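Local coordinates for protein alginate lyase (Paenibacillus sp. FPU-7, PDB 6KFN) that probably cleaves alginate by beta-elimination, as an alginate lyase built on a right-handed parallel beta-helix, at residues Glu182-Lys187 / Ser213-Lys218. Residues are numbered along the deposited sequence; the frame is centred on the assembly and turned at random.
Sequences EHIDIK and SFIDVK. With NA (sodium ion), chain B.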
loop_
_atom_site.group_PDB
_atom_site.type_symbol
_atom_site.label_atom_id
_atom_site.label_comp_id
_atom_site.label_asym_id
_atom_site.label_seq_id
_atom_site.Cartn_x
_atom_site.Cartn_y
_atom_site.Cartn_z
ATOM N N GLU A 182 4.926 6.247 7.045
ATOM C CA GLU A 182 4.655 4.878 7.458
ATOM C C GLU A 182 4.741 3.947 6.262
ATOM O O GLU A 182 4.355 4.282 5.146
ATOM C CB GLU A 182 3.259 4.704 8.076
ATOM C CG GLU A 182 2.996 5.503 9.332
ATOM C CD GLU A 182 2.457 6.893 9.103
ATOM O OE1 GLU A 182 2.368 7.374 7.974
ATOM O OE2 GLU A 182 2.091 7.491 10.188
ATOM N N HIS A 183 5.160 2.714 6.522
ATOM C CA HIS A 183 5.024 1.678 5.505
ATOM C C HIS A 183 3.579 1.483 5.119
ATOM O O HIS A 183 3.272 1.346 3.929
ATOM C CB HIS A 183 5.703 0.380 5.966
ATOM C CG HIS A 183 7.181 0.509 5.951
ATOM N ND1 HIS A 183 8.014 -0.592 6.023
ATOM C CD2 HIS A 183 7.970 1.597 5.743
ATOM C CE1 HIS A 183 9.258 -0.151 5.956
ATOM N NE2 HIS A 183 9.266 1.159 5.802
ATOM N N ILE A 184 2.679 1.464 6.105
ATOM C CA ILE A 184 1.256 1.328 5.862
ATOM C C ILE A 184 0.531 2.295 6.804
ATOM O O ILE A 184 0.726 2.251 8.014
ATOM C CB ILE A 184 0.726 -0.079 6.063
ATOM C CG1 ILE A 184 1.569 -1.085 5.246
ATOM C CG2 ILE A 184 -0.751 -0.170 5.684
ATOM C CD1 ILE A 184 1.326 -2.510 5.579
ATOM N N ASP A 185 -0.306 3.162 6.220
ATOM C CA ASP A 185 -1.130 4.113 6.982
ATOM C C ASP A 185 -2.574 3.762 6.685
ATOM O O ASP A 185 -3.015 3.895 5.547
ATOM C CB ASP A 185 -0.772 5.535 6.607
ATOM C CG ASP A 185 -1.367 6.586 7.515
ATOM O OD1 ASP A 185 -2.049 6.235 8.460
ATOM O OD2 ASP A 185 -1.071 7.794 7.258
ATOM N N ILE A 186 -3.274 3.231 7.701
ATOM C CA ILE A 186 -4.652 2.751 7.561
ATOM C C ILE A 186 -5.558 3.836 8.134
ATOM O O ILE A 186 -5.560 4.045 9.350
ATOM C CB ILE A 186 -4.831 1.413 8.278
ATOM C CG1 ILE A 186 -3.878 0.359 7.717
ATOM C CG2 ILE A 186 -6.281 0.970 8.185
ATOM C CD1 ILE A 186 -3.861 -0.953 8.463
ATOM N N LYS A 187 -6.293 4.543 7.286
ATOM C CA LYS A 187 -7.021 5.705 7.744
ATOM C C LYS A 187 -8.325 5.381 8.463
ATOM O O LYS A 187 -9.002 4.370 8.229
ATOM C CB LYS A 187 -7.339 6.633 6.569
ATOM C CG LYS A 187 -6.087 7.228 5.933
ATOM C CD LYS A 187 -5.307 8.060 6.963
ATOM C CE LYS A 187 -4.097 8.776 6.474
ATOM N NZ LYS A 187 -3.294 9.413 7.549
ATOM N N SER A 213 6.331 5.065 12.833
ATOM C CA SER A 213 6.092 3.653 13.084
ATOM C C SER A 213 5.981 2.945 11.732
ATOM O O SER A 213 5.782 3.587 10.697
ATOM C CB SER A 213 4.825 3.427 13.912
ATOM O OG SER A 213 3.674 3.912 13.219
ATOM N N PHE A 214 6.097 1.611 11.735
ATOM C CA PHE A 214 5.868 0.860 10.501
ATOM C C PHE A 214 4.440 1.023 9.985
ATOM O O PHE A 214 4.207 1.166 8.789
ATOM C CB PHE A 214 6.152 -0.636 10.667
ATOM C CG PHE A 214 7.516 -1.011 11.197
ATOM C CD1 PHE A 214 8.698 -0.645 10.541
ATOM C CD2 PHE A 214 7.617 -1.776 12.346
ATOM C CE1 PHE A 214 9.928 -1.033 11.060
ATOM C CE2 PHE A 214 8.840 -2.164 12.839
ATOM C CZ PHE A 214 10.000 -1.798 12.199
ATOM N N ILE A 215 3.488 0.892 10.921
ATOM C CA ILE A 215 2.075 0.960 10.603
ATOM C C ILE A 215 1.425 1.903 11.610
ATOM O O ILE A 215 1.738 1.861 12.808
ATOM C CB ILE A 215 1.374 -0.430 10.680
ATOM C CG1 ILE A 215 2.124 -1.442 9.803
ATOM C CG2 ILE A 215 -0.093 -0.297 10.272
ATOM C CD1 ILE A 215 1.529 -2.840 9.818
ATOM N N ASP A 216 0.510 2.736 11.132
ATOM C CA ASP A 216 -0.421 3.473 11.987
ATOM C C ASP A 216 -1.821 3.018 11.603
ATOM O O ASP A 216 -2.180 3.067 10.432
ATOM C CB ASP A 216 -0.284 4.978 11.845
ATOM C CG ASP A 216 -0.992 5.771 12.936
ATOM O OD1 ASP A 216 -1.421 5.152 13.942
ATOM O OD2 ASP A 216 -1.073 7.008 12.765
ATOM N N VAL A 217 -2.575 2.566 12.605
ATOM C CA VAL A 217 -3.925 2.033 12.409
ATOM C C VAL A 217 -4.917 3.041 12.959
ATOM O O VAL A 217 -5.005 3.229 14.176
ATOM C CB VAL A 217 -4.138 0.684 13.086
ATOM C CG1 VAL A 217 -5.541 0.183 12.786
ATOM C CG2 VAL A 217 -3.083 -0.323 12.661
ATOM N N LYS A 218 -5.598 3.690 12.059
ATOM C CA LYS A 218 -6.693 4.615 12.408
ATOM C C LYS A 218 -8.093 4.107 11.992
ATOM O O LYS A 218 -9.231 4.596 12.362
ATOM C CB LYS A 218 -6.424 6.003 11.845
ATOM C CG LYS A 218 -5.394 6.748 12.665
ATOM C CD LYS A 218 -4.684 7.801 11.906
ATOM C CE LYS A 218 -3.763 7.120 10.948
ATOM N NZ LYS A 218 -2.561 7.924 10.618
HETATM NA NA NA B . 0.924 9.254 7.200
HETATM O O HOH W 1 3.371 6.682 12.621
HETATM O O HOH W 2 0.787 9.573 9.546
HETATM O O HOH W 3 -0.650 11.046 6.731
HETATM O O HOH W 4 2.732 10.817 7.393
#
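Asp185 OD2 is held by two cations: it binds the sodium ion at 2.5 Å, and Lys187 NZ meets it at 2.8 Å from above the carboxylate plane. OD1 turns its syn lone pair to Lys218 NZ, 2.8 Å away. A short acid suits this place, since CG anti to the backbone N (chi1 -169°) points OD2 at the metal and Lys187 while OD1 faces Lys218. An alanine here would probably cost the sodium a ligand and leave Lys187 and Lys218, whose NZ atoms are 3.5 Å apart, less well neutralised. Lys218 suits its place because its long chain, bent at chi3 (-72°), crosses obliquely to Asp185 and brings NZ to two acids: it also bonds Asp216 OD2 at 2.8 Å, from above that carboxylate; Asp216 OD1 goes to His244. The longer Glu182, bent at chi2, gives OE1 to the sodium, and its OE2 accepts from two waters, one a sodium ligand, the other also donating to Ser213 OG. Glu147 and three waters complete the metal's shell. Beneath these charges the backbones pair in parallel, Ile186 N reaching Asp216 O almost straight (N-H...O 173°). On the face away from the acids, branched Ile184 stacks over Ile215 and Ile186 over Val217, and Ile186 CD1 reaches diagonally to Ile215 CG2 at 4.2 Å. Such in-register stacking of coils is typical of the right-handed parallel beta-helix of pectate-lyase-like proteins.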